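Proximal thread matrix protein 1 (Mytilus galloprovincialis, PDB 4CN9) binds zinc, including at a MIDAS motif, and as a two-domain von Willebrand factor type A matrix protein of the mussel byssus probably binds collagen. Local coordinates at residues A[189-194]-A[214-219]; A[299-302]-A[308-311]; A[58-63]-A[75-80]; A[285-288]-A[294-297]. One frame throughout, in Å; residues are numbered along the deposited sequence.

Interaction 1 of 4, residues A[189-194]-A[214-219]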
loop_
_atom_site.group_PDB
_atom_site.type_symbol
_atom_site.label_atom_id
_atom_site.label_comp_id
_atom_site.label_asym_id
_atom_site.label_seq_id
_atom_site.Cartn_x
_atom_site.Cartn_y
_atom_site.Cartn_z
ATOM N N LYS A 189 4.068 8.307 -9.757
ATOM C CA LYS A 189 5.182 8.043 -10.672
ATOM C C LYS A 189 6.326 7.336 -9.949
ATOM O O LYS A 189 6.969 6.427 -10.478
ATOM C CB LYS A 189 5.683 9.342 -11.287
ATOM C CG LYS A 189 4.696 10.035 -12.202
ATOM C CD LYS A 189 5.339 11.321 -12.717
ATOM C CE LYS A 189 4.480 12.050 -13.707
ATOM N NZ LYS A 189 5.126 13.327 -14.153
ATOM N N LEU A 190 6.578 7.742 -8.716
ATOM C CA LEU A 190 7.678 7.150 -7.970
ATOM C C LEU A 190 7.408 5.674 -7.715
ATOM O O LEU A 190 8.244 4.806 -7.990
ATOM C CB LEU A 190 7.885 7.927 -6.660
ATOM C CG LEU A 190 9.059 7.528 -5.778
ATOM C CD1 LEU A 190 10.390 7.609 -6.534
ATOM C CD2 LEU A 190 9.077 8.416 -4.526
ATOM N N LYS A 191 6.216 5.371 -7.223
ATOM C CA LYS A 191 5.876 3.994 -6.897
ATOM C C LYS A 191 5.794 3.138 -8.168
ATOM O O LYS A 191 6.072 1.943 -8.130
ATOM C CB LYS A 191 4.580 3.931 -6.073
ATOM C CG LYS A 191 4.728 4.514 -4.663
ATOM C CD LYS A 191 3.438 4.420 -3.806
ATOM C CE LYS A 191 2.375 5.380 -4.274
ATOM N NZ LYS A 191 1.125 5.313 -3.468
ATOM N N ALA A 192 5.440 3.755 -9.294
ATOM C CA ALA A 192 5.360 3.026 -10.564
ATOM C C ALA A 192 6.735 2.492 -10.980
ATOM O O ALA A 192 6.825 1.577 -11.790
ATOM C CB ALA A 192 4.775 3.923 -11.663
ATOM N N GLU A 193 7.799 3.055 -10.409
ATOM C CA GLU A 193 9.159 2.638 -10.729
ATOM C C GLU A 193 9.651 1.523 -9.822
ATOM O O GLU A 193 10.832 1.204 -9.821
ATOM C CB GLU A 193 10.112 3.835 -10.652
ATOM C CG GLU A 193 9.811 4.906 -11.694
ATOM C CD GLU A 193 10.905 5.962 -11.808
ATOM O OE1 GLU A 193 11.821 5.967 -10.956
ATOM O OE2 GLU A 193 10.848 6.787 -12.753
ATOM N N GLY A 194 8.745 0.933 -9.053
ATOM C CA GLY A 194 9.090 -0.135 -8.131
ATOM C C GLY A 194 9.731 0.390 -6.851
ATOM O O GLY A 194 10.681 -0.197 -6.344
ATOM N N ILE A 214 0.196 8.918 -0.504
ATOM C CA ILE A 214 1.617 8.890 -0.888
ATOM C C ILE A 214 2.278 7.538 -0.663
ATOM O O ILE A 214 2.993 7.037 -1.529
ATOM C CB ILE A 214 2.401 9.977 -0.107
ATOM C CG1 ILE A 214 1.995 11.363 -0.605
ATOM C CG2 ILE A 214 3.893 9.801 -0.267
ATOM C CD1 ILE A 214 2.386 12.499 0.316
ATOM N N ALA A 215 2.029 6.949 0.503
ATOM C CA ALA A 215 2.640 5.689 0.889
ATOM C C ALA A 215 2.186 4.517 -0.003
ATOM O O ALA A 215 1.191 4.606 -0.733
ATOM C CB ALA A 215 2.338 5.397 2.361
ATOM N N THR A 216 2.937 3.427 0.054
ATOM C CA THR A 216 2.642 2.227 -0.738
ATOM C C THR A 216 1.231 1.689 -0.440
ATOM O O THR A 216 0.500 1.318 -1.362
ATOM C CB THR A 216 3.709 1.158 -0.494
ATOM O OG1 THR A 216 4.953 1.608 -1.057
ATOM C CG2 THR A 216 3.316 -0.192 -1.129
ATOM N N MET A 217 0.896 1.608 0.843
ATOM C CA MET A 217 -0.460 1.299 1.288
ATOM C C MET A 217 -0.740 2.137 2.528
ATOM O O MET A 217 0.183 2.694 3.129
ATOM C CB MET A 217 -0.629 -0.199 1.592
ATOM C CG MET A 217 -0.320 -1.123 0.421
ATOM S SD MET A 217 -0.934 -2.825 0.608
ATOM C CE MET A 217 -0.565 -3.137 2.321
ATOM N N LYS A 218 -2.005 2.218 2.915
ATOM C CA LYS A 218 -2.396 2.984 4.097
ATOM C C LYS A 218 -1.656 2.563 5.361
ATOM O O LYS A 218 -1.355 3.410 6.201
ATOM C CB LYS A 218 -3.899 2.877 4.343
ATOM C CG LYS A 218 -4.750 3.552 3.296
ATOM C CD LYS A 218 -6.221 3.198 3.545
ATOM C CE LYS A 218 -7.140 3.858 2.543
ATOM N NZ LYS A 218 -8.522 3.300 2.657
ATOM N N ASN A 219 -1.351 1.280 5.517
ATOM C CA ASN A 219 -0.614 0.882 6.714
ATOM C C ASN A 219 0.900 1.057 6.623
ATOM O O ASN A 219 1.611 0.668 7.535
ATOM C CB ASN A 219 -0.990 -0.509 7.235
ATOM C CG ASN A 219 -0.992 -1.572 6.168
ATOM O OD1 ASN A 219 -0.261 -1.500 5.173
ATOM N ND2 ASN A 219 -1.826 -2.598 6.382
HETATM O O HOH W 1 0.169 2.705 -3.666
#
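The C-terminal end of helix 208-214, where the I214 and A215 carbonyls meet the ammonium group of K191, is joined here to the last turn of helix 183-192. Both helices belong to the first von Willebrand factor type A domain. K191 NZ donates to A215 O at 2.8 Å and makes a second, weak bond to I214 O at 3.2 Å. The A215 carbonyl is not met on a lone pair: the C=O...N angle is 127°, and NZ stands 52° above the carbonyl plane. A215 is also the first residue to leave helical backbone angles, which places its carbonyl at the point where the chain breaks from the helix. The lysine chain is extended except for one bend at chi3 (-72°), and this kink carries CE and NZ over the turn while CD lies against the backbone of T216, 3.9 Å from its CA. One water extends the grip, accepting from K191 NZ at 2.8 Å and donating to T216 O at 2.7 Å. T216 is tied to V197 of strand 195-202 through its hydroxyl, which accepts from V197 N, and through backbone hydrogen bonding. The side chain of K191 also touches E415 of the second domain. Around its single positive charge, Q213 and I214 bring carbonyls from the last turn of the helix, and A215 adds the one just after it. The 129 Å² buried is modest, and the chemistry is probably favourable charge-dipole pairing, with CD against T216 as the apolar part.

Interaction 2 of 4, residues A[299-302]-A[308-311]; sequences VVTF and KQFG. With SO4 (sulfate ion), chain G.
V299 O is gripped by two successive backbone N-H groups, a short bond from Q309 N (2.8 Å, N-H...O 150°) and a weak one from F310 N at 3.3 Å. Two residues facing one define a classic beta bulge, and the register indeed shifts by one between V299-F310, a hydrogen-bonded antiparallel pair, and V300-K308, a non-hydrogen-bonded one. The return bond, V299 N to F310 O at 2.9 Å, lies in the carbonyl plane and completes the pair. On the same face, V299 rides on the F310 ring: its CB sits 4.0 Å from the ring centroid, 26° off the normal, a CH-pi contact, and CG2 closes to 3.4 Å from CZ. With F310 CG set between its own backbone N and carbonyl carbon (chi1 61°), the ring folds back over V299. The extra residue of the bulge, Q309, bends at chi2 and crosses T301 at about a right angle; its NE2 reaches T301 OG1 at 3.0 Å, with the hydroxyl in the plane of the amide. K308 NZ, beyond the sheet, donates to sulfate O1 at 2.9 Å and also to E348 O; the sulfate, probably from the crystallisation liquor, is held in addition by K313 N. The hairpin forms one margin of the second domain's sheet, strand 306-310 being outermost and strand 295-302 next, beside strand 253-260. Helix 318-327 packs on the V299 and F310 face through A324 and I325, while helix 338-349 packs on the V300 and K308 face.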
loop_
_atom_site.group_PDB
_atom_site.type_symbol
_atom_site.label_atom_id
_atom_site.label_comp_id
_atom_site.label_asym_id
_atom_site.label_seq_id
_atom_site.Cartn_x
_atom_site.Cartn_y
_atom_site.Cartn_z
ATOM N N VAL A 299 -16.310 -16.696 -2.378
ATOM C CA VAL A 299 -17.240 -15.662 -2.824
ATOM C C VAL A 299 -18.222 -15.269 -1.715
ATOM O O VAL A 299 -18.856 -16.130 -1.073
ATOM C CB VAL A 299 -18.043 -16.114 -4.064
ATOM C CG1 VAL A 299 -19.278 -15.231 -4.266
ATOM C CG2 VAL A 299 -17.158 -16.106 -5.299
ATOM N N VAL A 300 -18.328 -13.954 -1.508
ATOM C CA VAL A 300 -19.355 -13.340 -0.669
ATOM C C VAL A 300 -20.114 -12.378 -1.566
ATOM O O VAL A 300 -19.509 -11.652 -2.335
ATOM C CB VAL A 300 -18.729 -12.543 0.489
ATOM C CG1 VAL A 300 -19.786 -11.783 1.290
ATOM C CG2 VAL A 300 -17.952 -13.467 1.413
ATOM N N THR A 301 -21.435 -12.393 -1.496
ATOM C CA THR A 301 -22.222 -11.409 -2.207
ATOM C C THR A 301 -22.992 -10.531 -1.226
ATOM O O THR A 301 -23.235 -10.927 -0.071
ATOM C CB THR A 301 -23.201 -12.063 -3.196
ATOM O OG1 THR A 301 -24.057 -12.963 -2.500
ATOM C CG2 THR A 301 -22.451 -12.823 -4.263
ATOM N N PHE A 302 -23.368 -9.341 -1.689
ATOM C CA PHE A 302 -24.147 -8.420 -0.868
ATOM C C PHE A 302 -25.263 -7.745 -1.653
ATOM O O PHE A 302 -25.125 -7.462 -2.834
ATOM C CB PHE A 302 -23.258 -7.391 -0.163
ATOM C CG PHE A 302 -22.376 -6.594 -1.084
ATOM C CD1 PHE A 302 -22.834 -5.414 -1.652
ATOM C CD2 PHE A 302 -21.080 -7.008 -1.358
ATOM C CE1 PHE A 302 -22.029 -4.672 -2.495
ATOM C CE2 PHE A 302 -20.260 -6.272 -2.198
ATOM C CZ PHE A 302 -20.732 -5.110 -2.775
ATOM N N LYS A 308 -22.321 -15.592 2.428
ATOM C CA LYS A 308 -21.189 -16.413 1.964
ATOM C C LYS A 308 -21.699 -17.473 1.009
ATOM O O LYS A 308 -22.508 -18.336 1.392
ATOM C CB LYS A 308 -20.451 -17.079 3.130
ATOM C CG LYS A 308 -19.240 -17.922 2.695
ATOM C CD LYS A 308 -18.348 -18.354 3.869
ATOM C CE LYS A 308 -18.881 -19.564 4.601
ATOM N NZ LYS A 308 -17.874 -20.140 5.556
ATOM N N GLN A 309 -21.236 -17.404 -0.232
ATOM C CA GLN A 309 -21.641 -18.353 -1.260
ATOM C C GLN A 309 -20.767 -19.591 -1.188
ATOM O O GLN A 309 -21.267 -20.710 -1.211
ATOM C CB GLN A 309 -21.561 -17.724 -2.651
ATOM C CG GLN A 309 -22.446 -16.521 -2.847
ATOM C CD GLN A 309 -23.917 -16.857 -2.688
ATOM O OE1 GLN A 309 -24.311 -18.010 -2.793
ATOM N NE2 GLN A 309 -24.731 -15.846 -2.422
ATOM N N PHE A 310 -19.454 -19.388 -1.116
ATOM C CA PHE A 310 -18.552 -20.487 -0.829
ATOM C C PHE A 310 -17.273 -19.985 -0.177
ATOM O O PHE A 310 -16.798 -18.884 -0.473
ATOM C CB PHE A 310 -18.272 -21.353 -2.075
ATOM C CG PHE A 310 -17.621 -20.626 -3.242
ATOM C CD1 PHE A 310 -16.239 -20.491 -3.318
ATOM C CD2 PHE A 310 -18.389 -20.140 -4.294
ATOM C CE1 PHE A 310 -15.642 -19.882 -4.421
ATOM C CE2 PHE A 310 -17.800 -19.525 -5.379
ATOM C CZ PHE A 310 -16.427 -19.391 -5.440
ATOM N N GLY A 311 -16.769 -20.781 0.761
ATOM C CA GLY A 311 -15.540 -20.482 1.462
ATOM C C GLY A 311 -14.340 -21.048 0.726
ATOM O O GLY A 311 -14.479 -21.729 -0.301
HETATM S S SO4 G . -14.955 -22.826 4.689
HETATM O O1 SO4 G . -16.345 -22.395 4.555
HETATM O O2 SO4 G . -14.370 -23.043 3.357
HETATM O O3 SO4 G . -14.886 -24.079 5.433
HETATM O O4 SO4 G . -14.248 -21.777 5.414
#

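Interaction 3 of 4, residues A[58-63]-A[75-80]. With ZN (zinc ion), chain C.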
loop_
_atom_site.group_PDB
_atom_site.type_symbol
_atom_site.label_atom_id
_atom_site.label_comp_id
_atom_site.label_asym_id
_atom_site.label_seq_id
_atom_site.Cartn_x
_atom_site.Cartn_y
_atom_site.Cartn_z
ATOM N N VAL A 58 16.007 8.626 2.626
ATOM C CA VAL A 58 15.175 9.337 3.590
ATOM C C VAL A 58 14.902 10.762 3.115
ATOM O O VAL A 58 15.817 11.501 2.787
ATOM C CB VAL A 58 15.834 9.384 4.989
ATOM C CG1 VAL A 58 15.004 10.225 5.945
ATOM C CG2 VAL A 58 16.020 7.971 5.514
ATOM N N LEU A 59 13.621 11.112 3.066
ATOM C CA LEU A 59 13.138 12.445 2.716
ATOM C C LEU A 59 12.788 13.150 4.023
ATOM O O LEU A 59 11.835 12.779 4.717
ATOM C CB LEU A 59 11.919 12.292 1.797
ATOM C CG LEU A 59 11.483 13.361 0.799
ATOM C CD1 LEU A 59 12.635 14.083 0.104
ATOM C CD2 LEU A 59 10.593 12.675 -0.229
ATOM N N PHE A 60 13.602 14.141 4.354
ATOM C CA PHE A 60 13.733 14.716 5.687
ATOM C C PHE A 60 13.179 16.147 5.633
ATOM O O PHE A 60 13.782 17.007 5.004
ATOM C CB PHE A 60 15.243 14.699 5.998
ATOM C CG PHE A 60 15.625 15.137 7.385
ATOM C CD1 PHE A 60 15.558 16.478 7.771
ATOM C CD2 PHE A 60 16.116 14.206 8.292
ATOM C CE1 PHE A 60 15.948 16.860 9.040
ATOM C CE2 PHE A 60 16.506 14.585 9.569
ATOM C CZ PHE A 60 16.430 15.902 9.943
ATOM N N ASP A 61 12.023 16.381 6.266
ATOM C CA ASP A 61 11.384 17.709 6.351
ATOM C C ASP A 61 12.312 18.666 7.107
ATOM O O ASP A 61 12.674 18.380 8.254
ATOM C CB ASP A 61 10.038 17.539 7.075
ATOM C CG ASP A 61 9.196 18.832 7.176
ATOM O OD1 ASP A 61 9.732 19.957 7.287
ATOM O OD2 ASP A 61 7.954 18.690 7.183
ATOM N N ASP A 62 12.743 19.768 6.466
ATOM C CA ASP A 62 13.521 20.790 7.191
ATOM C C ASP A 62 12.824 22.146 7.231
ATOM O O ASP A 62 13.464 23.188 7.167
ATOM C CB ASP A 62 14.996 20.882 6.723
ATOM C CG ASP A 62 15.169 21.384 5.284
ATOM O OD1 ASP A 62 14.190 21.505 4.517
ATOM O OD2 ASP A 62 16.338 21.652 4.923
ATOM N N SER A 63 11.502 22.109 7.383
ATOM C CA SER A 63 10.686 23.318 7.544
ATOM C C SER A 63 10.899 23.980 8.907
ATOM O O SER A 63 11.224 23.319 9.897
ATOM C CB SER A 63 9.187 22.999 7.369
ATOM O OG SER A 63 8.692 22.114 8.378
ATOM N N GLN A 75 17.766 17.184 16.211
ATOM C CA GLN A 75 18.685 16.172 16.729
ATOM C C GLN A 75 17.982 14.821 16.885
ATOM O O GLN A 75 18.571 13.777 16.605
ATOM C CB GLN A 75 19.307 16.603 18.062
ATOM C CG GLN A 75 20.453 15.705 18.487
ATOM C CD GLN A 75 21.480 15.508 17.380
ATOM O OE1 GLN A 75 22.086 16.464 16.902
ATOM N NE2 GLN A 75 21.659 14.266 16.952
ATOM N N MET A 76 16.730 14.850 17.329
ATOM C CA MET A 76 15.951 13.634 17.509
ATOM C C MET A 76 15.623 12.993 16.172
ATOM O O MET A 76 15.589 11.767 16.056
ATOM C CB MET A 76 14.664 13.929 18.288
ATOM C CG MET A 76 14.930 14.346 19.731
ATOM S SD MET A 76 13.460 14.528 20.759
ATOM C CE MET A 76 14.234 14.854 22.341
ATOM N N MET A 77 15.376 13.821 15.161
ATOM C CA MET A 77 15.141 13.304 13.814
ATOM C C MET A 77 16.405 12.646 13.306
ATOM O O MET A 77 16.365 11.562 12.747
ATOM C CB MET A 77 14.714 14.427 12.861
ATOM C CG MET A 77 13.341 14.967 13.137
ATOM S SD MET A 77 12.905 16.378 12.079
ATOM C CE MET A 77 12.738 15.514 10.494
ATOM N N LYS A 78 17.543 13.296 13.523
ATOM C CA LYS A 78 18.812 12.768 13.051
ATOM C C LYS A 78 19.117 11.428 13.708
ATOM O O LYS A 78 19.580 10.484 13.056
ATOM C CB LYS A 78 19.941 13.753 13.347
ATOM C CG LYS A 78 19.936 14.961 12.448
ATOM C CD LYS A 78 21.008 15.941 12.826
ATOM C CE LYS A 78 21.089 17.062 11.801
ATOM N NZ LYS A 78 22.258 17.928 12.023
ATOM N N ASP A 79 18.872 11.357 15.013
ATOM C CA ASP A 79 19.128 10.134 15.771
ATOM C C ASP A 79 18.269 8.985 15.267
ATOM O O ASP A 79 18.738 7.848 15.126
ATOM C CB ASP A 79 18.902 10.385 17.267
ATOM C CG ASP A 79 19.980 11.275 17.875
ATOM O OD1 ASP A 79 21.010 11.497 17.210
ATOM O OD2 ASP A 79 19.806 11.746 19.017
ATOM N N PHE A 80 17.012 9.286 14.973
ATOM C CA PHE A 80 16.117 8.284 14.428
ATOM C C PHE A 80 16.681 7.727 13.119
ATOM O O PHE A 80 16.656 6.520 12.896
ATOM C CB PHE A 80 14.717 8.875 14.226
ATOM C CG PHE A 80 13.740 7.913 13.629
ATOM C CD1 PHE A 80 13.179 6.911 14.401
ATOM C CD2 PHE A 80 13.392 7.994 12.291
ATOM C CE1 PHE A 80 12.277 6.026 13.861
ATOM C CE2 PHE A 80 12.498 7.101 11.742
ATOM C CZ PHE A 80 11.936 6.116 12.530
HETATM ZN ZN ZN C . 6.628 21.965 9.025
HETATM O O HOH W 2 6.316 20.814 7.318
HETATM O O HOH W 3 6.158 23.770 8.105
HETATM O O HOH W 4 4.592 21.996 9.593
#
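M77 reaches from helix 73-85 onto F60 of strand 54-61, beginning at CB, which lies 3.7 Å from F60 CZ at the ring rim. Further along, SD stands obliquely 4.7 Å from the ring centroid, a Met-aromatic contact. The bend at chi3 (70°) then brings CE over the ring centre, 3.8 Å from the centroid and only 12° off the normal, a clear CH-pi contact. This methyl also meets D61 O at 3.6 Å, a buried carbonyl with no hydrogen-bonding partner in the model. The strand leads from here into the MIDAS site. D61 OD1 accepts from both S63 N (2.8 Å) and S63 OG (2.6 Å), the former closing an Asx turn. S63 OG binds zinc at 2.2 Å, whereas D61 reaches the metal through a water that donates to its OD2 at 2.7 Å, a second-shell role. Three waters, S65 and D174 complete the coordination. Residues 75-80 of helix 73-85 run nearly antiparallel to residues 58-61 of strand 54-61, at 172°, and the helix covers this side of the sheet; M77 also touches M172 of strand 166-173 and I66 of helix 64-69, while strand 100-106 pairs with strand 54-61.

Interaction 4 of 4, residues A[285-288]-A[294-297]; sequences DRFN and GTQF
Between D285 and N288, where the chain leaves helix 272-285, F287 is the residue that meets T295 and F297 of strand 295-302. D285, which opens the segment, points away and is held by a salt bridge to K322; R286 follows, paired likewise with E431. At F287 the chain direction changes and the side chain turns inward. CG lies anti to the carbonyl carbon (chi1 -71°), which sends the ring toward the strand. T295 comes over one face of it: CG2 is 4.1 Å from the ring centroid and 25° off the normal, a CH-pi contact displaced toward the rim. The hydroxyl of the same threonine makes a van der Waals approach to the rim, with OG1 3.3 Å from F287 CD2. F297 arrives on the same side of the F287 plane, its edge directed at the F287 face in an offset edge-to-face pair, with centroids 5.4 Å apart and planes at 81°. The nearest atoms of the two rings are F287 CD1 and F297 CZ, at 3.6 Å. F287 O accepts from K318 NZ. N288, last in the segment, hydrogen-bonds through its backbone to C249, whose disulfide partner C438 touches F287. D285, R286 and the F287 carbonyl thus bond to other parts of the chain, while between turn and strand the contact is apolar and aromatic, made by the F287 ring, the T295 methyl and the F297 edge.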
loop_
_atom_site.group_PDB
_atom_site.type_symbol
_atom_site.label_atom_id
_atom_site.label_comp_id
_atom_site.label_asym_id
_atom_site.label_seq_id
_atom_site.Cartn_x
_atom_site.Cartn_y
_atom_site.Cartn_z
ATOM N N ASP A 285 -8.652 -17.770 -13.783
ATOM C CA ASP A 285 -7.840 -18.438 -14.802
ATOM C C ASP A 285 -6.396 -17.952 -14.863
ATOM O O ASP A 285 -5.545 -18.633 -15.423
ATOM C CB ASP A 285 -8.482 -18.286 -16.188
ATOM C CG ASP A 285 -9.572 -19.309 -16.440
ATOM O OD1 ASP A 285 -9.566 -20.384 -15.782
ATOM O OD2 ASP A 285 -10.430 -19.043 -17.314
ATOM N N ARG A 286 -6.110 -16.785 -14.295
ATOM C CA ARG A 286 -4.763 -16.241 -14.339
ATOM C C ARG A 286 -3.863 -16.798 -13.249
ATOM O O ARG A 286 -2.652 -16.573 -13.272
ATOM C CB ARG A 286 -4.799 -14.711 -14.277
ATOM C CG ARG A 286 -5.565 -14.099 -15.431
ATOM C CD ARG A 286 -4.756 -14.148 -16.710
ATOM N NE ARG A 286 -3.604 -13.266 -16.613
ATOM C CZ ARG A 286 -3.573 -12.019 -17.066
ATOM N NH1 ARG A 286 -4.628 -11.495 -17.678
ATOM N NH2 ARG A 286 -2.476 -11.299 -16.915
ATOM N N PHE A 287 -4.426 -17.541 -12.302
ATOM C CA PHE A 287 -3.587 -18.182 -11.284
ATOM C C PHE A 287 -3.100 -19.555 -11.752
ATOM O O PHE A 287 -3.806 -20.280 -12.457
ATOM C CB PHE A 287 -4.307 -18.248 -9.934
ATOM C CG PHE A 287 -4.453 -16.901 -9.275
ATOM C CD1 PHE A 287 -5.469 -16.050 -9.644
ATOM C CD2 PHE A 287 -3.534 -16.469 -8.333
ATOM C CE1 PHE A 287 -5.587 -14.798 -9.074
ATOM C CE2 PHE A 287 -3.661 -15.220 -7.742
ATOM C CZ PHE A 287 -4.675 -14.386 -8.113
ATOM N N ASN A 288 -1.881 -19.897 -11.358
ATOM C CA ASN A 288 -1.206 -21.080 -11.872
ATOM C C ASN A 288 -1.864 -22.360 -11.382
ATOM O O ASN A 288 -2.002 -23.319 -12.138
ATOM C CB ASN A 288 0.264 -21.071 -11.456
ATOM C CG ASN A 288 1.017 -22.283 -11.972
ATOM O OD1 ASN A 288 1.121 -22.482 -13.178
ATOM N ND2 ASN A 288 1.524 -23.110 -11.058
ATOM N N GLY A 294 -2.041 -24.088 -3.700
ATOM C CA GLY A 294 -1.818 -22.845 -4.414
ATOM C C GLY A 294 -2.797 -21.786 -3.962
ATOM O O GLY A 294 -2.790 -21.370 -2.806
ATOM N N THR A 295 -3.654 -21.373 -4.883
ATOM C CA THR A 295 -4.574 -20.276 -4.634
ATOM C C THR A 295 -5.958 -20.808 -4.312
ATOM O O THR A 295 -6.522 -21.643 -5.036
ATOM C CB THR A 295 -4.653 -19.373 -5.857
ATOM O OG1 THR A 295 -3.325 -19.107 -6.313
ATOM C CG2 THR A 295 -5.384 -18.057 -5.525
ATOM N N GLN A 296 -6.507 -20.326 -3.211
ATOM C CA GLN A 296 -7.861 -20.683 -2.827
ATOM C C GLN A 296 -8.738 -19.468 -3.049
ATOM O O GLN A 296 -8.280 -18.336 -2.894
ATOM C CB GLN A 296 -7.876 -21.121 -1.375
ATOM C CG GLN A 296 -7.211 -22.462 -1.171
ATOM C CD GLN A 296 -7.405 -23.023 0.216
ATOM O OE1 GLN A 296 -7.741 -24.197 0.370
ATOM N NE2 GLN A 296 -7.195 -22.199 1.233
ATOM N N PHE A 297 -9.981 -19.712 -3.448
ATOM C CA PHE A 297 -10.931 -18.642 -3.717
ATOM C C PHE A 297 -12.197 -18.784 -2.869
ATOM O O PHE A 297 -12.578 -19.880 -2.504
ATOM C CB PHE A 297 -11.323 -18.657 -5.199
ATOM C CG PHE A 297 -10.282 -18.069 -6.105
ATOM C CD1 PHE A 297 -10.224 -16.710 -6.320
ATOM C CD2 PHE A 297 -9.365 -18.879 -6.740
ATOM C CE1 PHE A 297 -9.264 -16.156 -7.160
ATOM C CE2 PHE A 297 -8.409 -18.332 -7.582
ATOM C CZ PHE A 297 -8.349 -16.977 -7.779
#

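How the interactions relate
Interactions 1 and 3 lie in the first von Willebrand factor type A domain, interactions 2 and 4 in the second. Interactions 2 and 4 share strand 295-302 and touch each other, F310 CE1 lying 3.6 Å from F297 O, although their centres are about 17 Å apart. Interactions 3 and 4 are buried and aromatic, one using a methionine methyl over a ring, the other a ring pair and a threonine. Interaction 2 is buried too, but combines backbone pairing with one exposed lysine that holds a sulfate. Interaction 1 is only partly buried and depends on a charged group at a helix end. Interaction 3 alone includes a metal ligand.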